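PDB 4BJI: transcription factor TAU subunit SFC1 from Schizosaccharomyces pombe, which serves, as part of the tauA domain of TFIIIC, to bind boxA promoter DNA of tRNA and similar genes, helping to recruit RNA polymerase III. Local coordinates for residues A106-F112 / R138-C143; R57-H62 / T123-V127. Numbering follows the deposited sequence.

How the contacts relate
Both contacts lie in the DNA-binding domain of sfc1, and they interlock along the chain, their segments alternating in sequence. Contact 1 is a two-stranded antiparallel sheet; contact 2 is a surface contact in which the connection between those two strands, whose modelled part has no helix or strand, comes back against helix 56-60. The centre of contact 1 lies about 4 Å, and that of contact 2 about 11 Å, from the centre of the chain. The two centres are about 12 Å apart, yet the contacts touch: Y140 CD2 lies 3.4 Å from H126 O, and Q141 OE1 lies 4.3 Å from A58 CB. Strand 139-141 thus backs the loop at 123-127 and also meets the N-terminal part that carries the helix.

Contact 1 (A106-F112 / R138-C143); sequences AYQALFF and RVYQVC
A two-stranded antiparallel sheet joins residues 106-112 to 138-143, lying between helix 172-189 and strands 53-55 and 90-93. Strands 109-111 and 139-141 approach to 4.5 Å at 157°. L110 and Y140 form the hydrogen-bonded pair (L110 N-Y140 O 2.8 Å, Y140 N-L110 O 2.9 Å); A109-Q141 and F111-V139 are non-hydrogen-bonded pairs, CA atoms 4.3 Å apart. F112 N-R138 O and V142 N-Q108 O, both 2.9 Å, extend the pairing, and C143 N-A106 O (2.8 Å) carries it into the 3-10 turn at 142-143. On the face of A109, F111, V139 and Q141, small A109 makes a hollow for V139, whose CG1 sits 3.7 Å from A109 CB, while V139 CG2 meets the edge of the t-rotamer F111 ring at CD1 (3.6 Å). The Q141 side chain (chi1 m, chi2 t) reaches toward strand 53-55, its OE1 accepting from R51 NH2 and T55 N, its NE2 donating to V53 O and, at 2.9 Å, to Y107 O; V139 also meets T55, and A109 T90. On the face of L110 and Y140, flanking V142 and F112 add apolar contacts: L110 CD1 lies 4.0 Å from V142 CG2, and F112 CE1 4.2 Å from Y140 CD1. Bulky, apolar L110 and F112 suit the cover of helix 172-189 (Y175, M182, L186). C143 SG rests beside the edge of the Y107 ring, 5.3 Å from its centroid.

Contact 2 (R57-H62 / T123-V127); sequences RALLNH and TKTHV
A loop of two successive ST turns, 123-127, packs here against helix 56-60 and the residues that follow it; segment 57-62 belongs to the family's helix-turn-helix region. The loop has no regular structure: T123 OG1 accepts from T125 N (3.1 Å) and T125 OG1 from V127 N (3.0 Å). Threonine suits both places, since its short side chain carries the hydroxyl back to the backbone. The closest CA atoms are those of A58 and H126, 5.2 Å apart. N61 (chi1 m) makes the two hydrogen bonds across, ND2 giving one hydrogen to K124 O and the other to H126 ND1, each at 3.1 Å; an amide nitrogen with two protons fits such a pair of acceptors. H126, with chi1 p, fills the space between N61 and H62 and lies against A58, whose small side chain lets the H126 side chain come close: A58 CA to H126 CB 3.7 Å and, at the ring, A58 CB to H126 CD2 3.8 Å. R57 (chi1 t, chi2 p, chi3 p) bends so that CD comes 3.2 Å from K124 O, with NH1 3.8 Å from K124 CD. H62 is held by ND1 to A58 O (2.8 Å) and packs edge-to-face on W54. Its ring meets that of H126 obliquely, centroids 5.4 Å apart and planes at 60°, with H62 CE1 3.7 Å from H126 NE2.

Contact 1 (A106-F112 / R138-C143)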
ATOM      1  N   ALA A 106      -7.708   1.686   5.729  1.00  5.66           N
ATOM      2  CA  ALA A 106      -7.635   0.388   5.071  1.00  7.53           C
ATOM      3  C   ALA A 106      -6.610   0.330   3.918  1.00  7.28           C
ATOM      4  O   ALA A 106      -6.244  -0.741   3.452  1.00  7.48           O
ATOM      5  CB  ALA A 106      -9.004   0.035   4.527  1.00 10.66           C
ATOM      6  N   TYR A 107      -6.163   1.497   3.440  1.00  5.68           N
ATOM      7  CA  TYR A 107      -5.298   1.583   2.277  1.00  6.28           C
ATOM      8  C   TYR A 107      -3.872   1.977   2.643  1.00  6.88           C
ATOM      9  O   TYR A 107      -3.015   2.080   1.764  1.00  6.64           O
ATOM     10  CB  TYR A 107      -5.848   2.579   1.246  1.00  7.66           C
ATOM     11  CG  TYR A 107      -7.277   2.301   0.873  1.00  8.78           C
ATOM     12  CD1 TYR A 107      -7.669   1.022   0.541  1.00 11.23           C
ATOM     13  CD2 TYR A 107      -8.227   3.299   0.942  1.00  9.09           C
ATOM     14  CE1 TYR A 107      -9.003   0.748   0.230  1.00 13.59           C
ATOM     15  CE2 TYR A 107      -9.541   3.044   0.634  1.00 10.83           C
ATOM     16  CZ  TYR A 107      -9.904   1.780   0.300  1.00 13.71           C
ATOM     17  OH  TYR A 107     -11.256   1.576  -0.005  1.00 24.06           O
ATOM     18  N   GLN A 108      -3.599   2.184   3.932  1.00  5.55           N
ATOM     19  CA  GLN A 108      -2.238   2.524   4.353  1.00  5.61           C
ATOM     20  C   GLN A 108      -1.253   1.443   3.945  1.00  5.37           C
ATOM     21  O   GLN A 108      -1.600   0.256   3.900  1.00  6.29           O
ATOM     22  CB  GLN A 108      -2.155   2.752   5.861  1.00  5.96           C
ATOM     23  CG  GLN A 108      -2.865   4.015   6.268  1.00  6.29           C
ATOM     24  CD  GLN A 108      -2.740   4.422   7.716  1.00  5.48           C
ATOM     25  OE1 GLN A 108      -3.699   5.006   8.258  1.00  6.34           O
ATOM     26  NE2 GLN A 108      -1.610   4.156   8.351  1.00  5.68           N
ATOM     27  N   ALA A 109      -0.032   1.875   3.622  1.00  6.12           N
ATOM     28  CA  ALA A 109       1.067   1.030   3.188  1.00  6.51           C
ATOM     29  C   ALA A 109       2.135   0.906   4.235  1.00  6.71           C
ATOM     30  O   ALA A 109       2.509   1.896   4.873  1.00  8.49           O
ATOM     31  CB  ALA A 109       1.685   1.635   1.925  1.00  8.70           C
ATOM     32  N   LEU A 110       2.577  -0.333   4.460  1.00  9.15           N
ATOM     33  CA  LEU A 110       3.706  -0.595   5.353  1.00  9.90           C
ATOM     34  C   LEU A 110       4.859  -1.120   4.522  1.00 10.06           C
ATOM     35  O   LEU A 110       4.697  -2.110   3.792  1.00 10.32           O
ATOM     36  CB  LEU A 110       3.326  -1.577   6.452  1.00 12.19           C
ATOM     37  CG  LEU A 110       2.295  -1.079   7.463  1.00 14.67           C
ATOM     38  CD1 LEU A 110       0.966  -1.596   7.107  1.00 17.37           C
ATOM     39  CD2 LEU A 110       2.697  -1.556   8.820  1.00 16.78           C
ATOM     40  N   PHE A 111       5.999  -0.430   4.593  1.00 11.71           N
ATOM     41  CA  PHE A 111       7.197  -0.767   3.834  1.00 14.28           C
ATOM     42  C   PHE A 111       8.169  -1.470   4.769  1.00 16.04           C
ATOM     43  O   PHE A 111       8.322  -1.081   5.951  1.00 15.97           O
ATOM     44  CB  PHE A 111       7.886   0.496   3.270  1.00 16.93           C
ATOM     45  CG  PHE A 111       9.291   0.258   2.767  1.00 25.01           C
ATOM     46  CD1 PHE A 111       9.518  -0.389   1.567  1.00 33.83           C
ATOM     47  CD2 PHE A 111      10.375   0.705   3.496  1.00 30.42           C
ATOM     48  CE1 PHE A 111      10.815  -0.591   1.104  1.00 39.19           C
ATOM     49  CE2 PHE A 111      11.669   0.505   3.046  1.00 39.33           C
ATOM     50  CZ  PHE A 111      11.885  -0.147   1.853  1.00 38.37           C
ATOM     51  N   PHE A 112       8.839  -2.487   4.247  1.00 14.81           N
ATOM     52  CA  PHE A 112       9.800  -3.242   5.023  1.00 14.14           C
ATOM     53  C   PHE A 112      11.137  -3.240   4.328  1.00 19.10           C
ATOM     54  O   PHE A 112      11.225  -3.541   3.141  1.00 21.94           O
ATOM     55  CB  PHE A 112       9.296  -4.662   5.247  1.00 14.06           C
ATOM     56  CG  PHE A 112       8.020  -4.697   6.009  1.00 11.61           C
ATOM     57  CD1 PHE A 112       6.806  -4.600   5.360  1.00 11.46           C
ATOM     58  CD2 PHE A 112       8.041  -4.722   7.386  1.00 11.94           C
ATOM     59  CE1 PHE A 112       5.634  -4.549   6.083  1.00  9.68           C
ATOM     60  CE2 PHE A 112       6.862  -4.671   8.108  1.00 11.52           C
ATOM     61  CZ  PHE A 112       5.682  -4.603   7.450  1.00  9.38           C
ATOM     62  N   ARG A 138       7.701  -5.787  -0.883  1.00 16.08           N
ATOM     63  CA  ARG A 138       8.142  -5.186   0.374  1.00 16.73           C
ATOM     64  C   ARG A 138       7.236  -4.067   0.848  1.00 14.17           C
ATOM     65  O   ARG A 138       7.517  -3.459   1.864  1.00 14.70           O
ATOM     66  CB  ARG A 138       9.575  -4.671   0.273  1.00 21.28           C
ATOM     67  CG  ARG A 138      10.615  -5.803   0.074  1.00 22.68           C
ATOM     68  CD  ARG A 138      10.822  -6.644   1.363  1.00 24.37           C
ATOM     69  NE  ARG A 138      11.833  -7.692   1.172  1.00 27.56           N
ATOM     70  CZ  ARG A 138      11.564  -8.924   0.750  1.00 33.80           C
ATOM     71  NH1 ARG A 138      10.312  -9.279   0.477  1.00 30.27           N
ATOM     72  NH2 ARG A 138      12.548  -9.800   0.589  1.00 36.57           N
ATOM     73  N   VAL A 139       6.165  -3.780   0.113  1.00 11.92           N
ATOM     74  CA  VAL A 139       5.196  -2.767   0.542  1.00 11.19           C
ATOM     75  C   VAL A 139       3.811  -3.407   0.524  1.00 10.77           C
ATOM     76  O   VAL A 139       3.369  -3.878  -0.511  1.00 13.42           O
ATOM     77  CB  VAL A 139       5.171  -1.506  -0.348  1.00 12.71           C
ATOM     78  CG1 VAL A 139       4.196  -0.489   0.203  1.00 11.15           C
ATOM     79  CG2 VAL A 139       6.557  -0.903  -0.466  1.00 21.40           C
ATOM     80  N   TYR A 140       3.169  -3.479   1.690  1.00  7.47           N
ATOM     81  CA  TYR A 140       1.863  -4.129   1.838  1.00  7.43           C
ATOM     82  C   TYR A 140       0.840  -3.114   2.279  1.00  7.50           C
ATOM     83  O   TYR A 140       1.067  -2.371   3.238  1.00  8.90           O
ATOM     84  CB  TYR A 140       1.929  -5.257   2.863  1.00  7.90           C
ATOM     85  CG  TYR A 140       2.791  -6.406   2.409  1.00  8.11           C
ATOM     86  CD1 TYR A 140       4.143  -6.428   2.687  1.00  9.40           C
ATOM     87  CD2 TYR A 140       2.250  -7.442   1.695  1.00  8.70           C
ATOM     88  CE1 TYR A 140       4.937  -7.474   2.266  1.00 11.34           C
ATOM     89  CE2 TYR A 140       3.040  -8.493   1.275  1.00 10.78           C
ATOM     90  CZ  TYR A 140       4.366  -8.499   1.573  1.00 12.47           C
ATOM     91  OH  TYR A 140       5.152  -9.583   1.125  1.00 16.19           O
ATOM     92  N   GLN A 141      -0.311  -3.140   1.639  1.00  5.68           N
ATOM     93  CA  GLN A 141      -1.430  -2.325   2.079  1.00  6.34           C
ATOM     94  C   GLN A 141      -2.301  -3.075   3.086  1.00  5.75           C
ATOM     95  O   GLN A 141      -2.469  -4.291   2.991  1.00  6.37           O
ATOM     96  CB  GLN A 141      -2.276  -1.873   0.917  1.00  7.50           C
ATOM     97  CG  GLN A 141      -1.567  -0.797   0.086  1.00  9.04           C
ATOM     98  CD  GLN A 141      -2.462  -0.319  -1.027  1.00  7.25           C
ATOM     99  OE1 GLN A 141      -2.424  -0.884  -2.131  1.00  9.76           O
ATOM    100  NE2 GLN A 141      -3.281   0.667  -0.774  1.00  7.10           N
ATOM    101  N   VAL A 142      -2.867  -2.345   4.041  1.00  4.68           N
ATOM    102  CA  VAL A 142      -3.641  -2.975   5.107  1.00  5.37           C
ATOM    103  C   VAL A 142      -4.757  -3.891   4.609  1.00  6.07           C
ATOM    104  O   VAL A 142      -4.936  -4.998   5.130  1.00  6.37           O
ATOM    105  CB  VAL A 142      -4.194  -1.892   6.030  1.00  5.86           C
ATOM    106  CG1 VAL A 142      -5.298  -2.452   6.961  1.00  7.75           C
ATOM    107  CG2 VAL A 142      -3.039  -1.235   6.815  1.00  6.95           C
ATOM    108  N   CYS A 143      -5.502  -3.446   3.621  1.00  5.55           N
ATOM    109  CA  CYS A 143      -6.615  -4.220   3.084  1.00  7.67           C
ATOM    110  C   CYS A 143      -6.188  -5.544   2.473  1.00  7.96           C
ATOM    111  O   CYS A 143      -7.051  -6.416   2.248  1.00  9.92           O
ATOM    112  CB  CYS A 143      -7.397  -3.380   2.078  1.00  8.09           C
ATOM    113  SG  CYS A 143      -6.412  -2.749   0.676  1.00  9.13           S
TER

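Contact 2 (R57-H62 / T123-V127)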
ATOM      1  N   ARG A  57       2.379  -2.904  -7.253  1.00 10.31           N
ATOM      2  CA  ARG A  57       2.309  -4.366  -7.228  1.00 11.37           C
ATOM      3  C   ARG A  57       0.862  -4.864  -7.149  1.00 10.60           C
ATOM      4  O   ARG A  57       0.470  -5.768  -7.883  1.00 11.84           O
ATOM      5  CB  ARG A  57       3.122  -4.917  -6.057  1.00 14.82           C
ATOM      6  CG  ARG A  57       3.154  -6.457  -6.026  1.00 18.90           C
ATOM      7  CD  ARG A  57       3.554  -7.080  -7.370  1.00 27.65           C
ATOM      8  NE  ARG A  57       4.819  -6.560  -7.886  1.00 35.34           N
ATOM      9  CZ  ARG A  57       5.303  -6.847  -9.095  1.00 47.56           C
ATOM     10  NH1 ARG A  57       4.629  -7.644  -9.915  1.00 49.43           N
ATOM     11  NH2 ARG A  57       6.461  -6.333  -9.488  1.00 53.92           N
ATOM     12  N   ALA A  58       0.051  -4.272  -6.280  1.00  9.93           N
ATOM     13  CA  ALA A  58      -1.339  -4.688  -6.176  1.00  9.00           C
ATOM     14  C   ALA A  58      -2.093  -4.470  -7.492  1.00 10.14           C
ATOM     15  O   ALA A  58      -2.826  -5.346  -7.944  1.00  9.68           O
ATOM     16  CB  ALA A  58      -2.025  -4.025  -4.994  1.00  8.93           C
ATOM     17  N   LEU A  59      -1.863  -3.340  -8.165  1.00  9.08           N
ATOM     18  CA  LEU A  59      -2.481  -3.122  -9.475  1.00  9.78           C
ATOM     19  C   LEU A  59      -2.035  -4.145 -10.520  1.00 11.96           C
ATOM     20  O   LEU A  59      -2.863  -4.680 -11.269  1.00 11.03           O
ATOM     21  CB  LEU A  59      -2.170  -1.717  -9.993  1.00 10.40           C
ATOM     22  CG  LEU A  59      -2.998  -0.624  -9.345  1.00  8.93           C
ATOM     23  CD1 LEU A  59      -2.419   0.732  -9.653  1.00 10.96           C
ATOM     24  CD2 LEU A  59      -4.460  -0.735  -9.791  1.00 11.80           C
ATOM     25  N   LEU A  60      -0.730  -4.399 -10.565  1.00 10.55           N
ATOM     26  CA  LEU A  60      -0.231  -5.330 -11.584  1.00 12.38           C
ATOM     27  C   LEU A  60      -0.949  -6.658 -11.423  1.00 13.55           C
ATOM     28  O   LEU A  60      -1.256  -7.327 -12.427  1.00 15.58           O
ATOM     29  CB  LEU A  60       1.264  -5.537 -11.433  1.00 16.09           C
ATOM     30  CG  LEU A  60       2.182  -4.405 -11.876  1.00 19.27           C
ATOM     31  CD1 LEU A  60       3.580  -4.687 -11.390  1.00 21.02           C
ATOM     32  CD2 LEU A  60       2.135  -4.254 -13.395  1.00 22.13           C
ATOM     33  N   ASN A  61      -1.187  -7.087 -10.182  1.00 12.05           N
ATOM     34  CA  ASN A  61      -1.808  -8.390  -9.935  1.00 14.23           C
ATOM     35  C   ASN A  61      -3.295  -8.420 -10.272  1.00 15.53           C
ATOM     36  O   ASN A  61      -3.919  -9.480 -10.286  1.00 20.53           O
ATOM     37  CB  ASN A  61      -1.521  -8.847  -8.511  1.00 13.74           C
ATOM     38  CG  ASN A  61      -0.034  -9.114  -8.297  1.00 16.05           C
ATOM     39  OD1 ASN A  61       0.703  -9.382  -9.253  1.00 19.27           O
ATOM     40  ND2 ASN A  61       0.408  -9.063  -7.079  1.00 14.55           N
ATOM     41  N   HIS A  62      -3.851  -7.262 -10.604  1.00 14.52           N
ATOM     42  CA  HIS A  62      -5.227  -7.176 -11.074  1.00 15.40           C
ATOM     43  C   HIS A  62      -5.319  -6.817 -12.551  1.00 20.48           C
ATOM     44  O   HIS A  62      -6.418  -6.548 -13.050  1.00 29.13           O
ATOM     45  CB  HIS A  62      -5.975  -6.100 -10.316  1.00 16.02           C
ATOM     46  CG  HIS A  62      -6.324  -6.483  -8.925  1.00 12.70           C
ATOM     47  ND1 HIS A  62      -5.409  -6.506  -7.886  1.00 13.42           N
ATOM     48  CD2 HIS A  62      -7.513  -6.843  -8.385  1.00 16.51           C
ATOM     49  CE1 HIS A  62      -6.019  -6.892  -6.781  1.00 16.10           C
ATOM     50  NE2 HIS A  62      -7.294  -7.099  -7.053  1.00 18.04           N
ATOM     51  N   THR A 123       7.061 -15.567  -4.814  1.00 46.01           N
ATOM     52  CA  THR A 123       5.735 -15.082  -5.193  1.00 40.83           C
ATOM     53  C   THR A 123       5.726 -13.566  -5.323  1.00 42.40           C
ATOM     54  O   THR A 123       6.422 -12.857  -4.584  1.00 34.88           O
ATOM     55  CB  THR A 123       4.638 -15.497  -4.187  1.00 38.75           C
ATOM     56  OG1 THR A 123       3.389 -14.907  -4.574  1.00 42.61           O
ATOM     57  CG2 THR A 123       4.996 -15.050  -2.766  1.00 34.48           C
ATOM     58  N   LYS A 124       4.939 -13.085  -6.285  1.00 34.62           N
ATOM     59  CA  LYS A 124       4.817 -11.662  -6.564  1.00 37.11           C
ATOM     60  C   LYS A 124       3.584 -11.093  -5.890  1.00 28.39           C
ATOM     61  O   LYS A 124       3.194  -9.974  -6.166  1.00 17.96           O
ATOM     62  CB  LYS A 124       4.663 -11.426  -8.072  1.00 53.53           C
ATOM     63  CG  LYS A 124       5.911 -11.590  -8.919  1.00 65.24           C
ATOM     64  CD  LYS A 124       5.567 -11.278 -10.375  1.00 74.70           C
ATOM     65  CE  LYS A 124       6.691 -11.625 -11.344  1.00 83.39           C
ATOM     66  NZ  LYS A 124       6.170 -11.897 -12.721  1.00 87.29           N
ATOM     67  N   THR A 125       2.955 -11.866  -5.025  1.00 24.98           N
ATOM     68  CA  THR A 125       1.693 -11.441  -4.465  1.00 13.00           C
ATOM     69  C   THR A 125       1.823 -10.140  -3.625  1.00 15.65           C
ATOM     70  O   THR A 125       2.822  -9.848  -2.921  1.00 17.18           O
ATOM     71  CB  THR A 125       1.046 -12.548  -3.605  1.00 19.29           C
ATOM     72  OG1 THR A 125      -0.265 -12.143  -3.232  1.00 18.03           O
ATOM     73  CG2 THR A 125       1.846 -12.830  -2.334  1.00 20.49           C
ATOM     74  N   HIS A 126       0.755  -9.368  -3.688  1.00 11.40           N
ATOM     75  CA  HIS A 126       0.574  -8.183  -2.845  1.00 10.78           C
ATOM     76  C   HIS A 126      -0.090  -8.531  -1.494  1.00  8.75           C
ATOM     77  O   HIS A 126      -0.200  -7.693  -0.616  1.00  9.30           O
ATOM     78  CB  HIS A 126      -0.302  -7.187  -3.594  1.00  9.60           C
ATOM     79  CG  HIS A 126      -1.641  -7.742  -3.969  1.00  8.97           C
ATOM     80  ND1 HIS A 126      -1.791  -8.766  -4.885  1.00 13.35           N
ATOM     81  CD2 HIS A 126      -2.884  -7.446  -3.531  1.00 10.44           C
ATOM     82  CE1 HIS A 126      -3.072  -9.080  -4.982  1.00 13.47           C
ATOM     83  NE2 HIS A 126      -3.758  -8.276  -4.188  1.00 12.94           N
ATOM     84  N   VAL A 127      -0.518  -9.782  -1.341  1.00  8.31           N
ATOM     85  CA  VAL A 127      -1.235 -10.223  -0.138  1.00  8.79           C
ATOM     86  C   VAL A 127      -0.240 -10.641   0.921  1.00  8.33           C
ATOM     87  O   VAL A 127       0.759 -11.303   0.621  1.00  9.83           O
ATOM     88  CB  VAL A 127      -2.147 -11.416  -0.511  1.00 10.38           C
ATOM     89  CG1 VAL A 127      -2.819 -12.015   0.695  1.00 10.13           C
ATOM     90  CG2 VAL A 127      -3.185 -10.997  -1.519  1.00 13.71           C
TER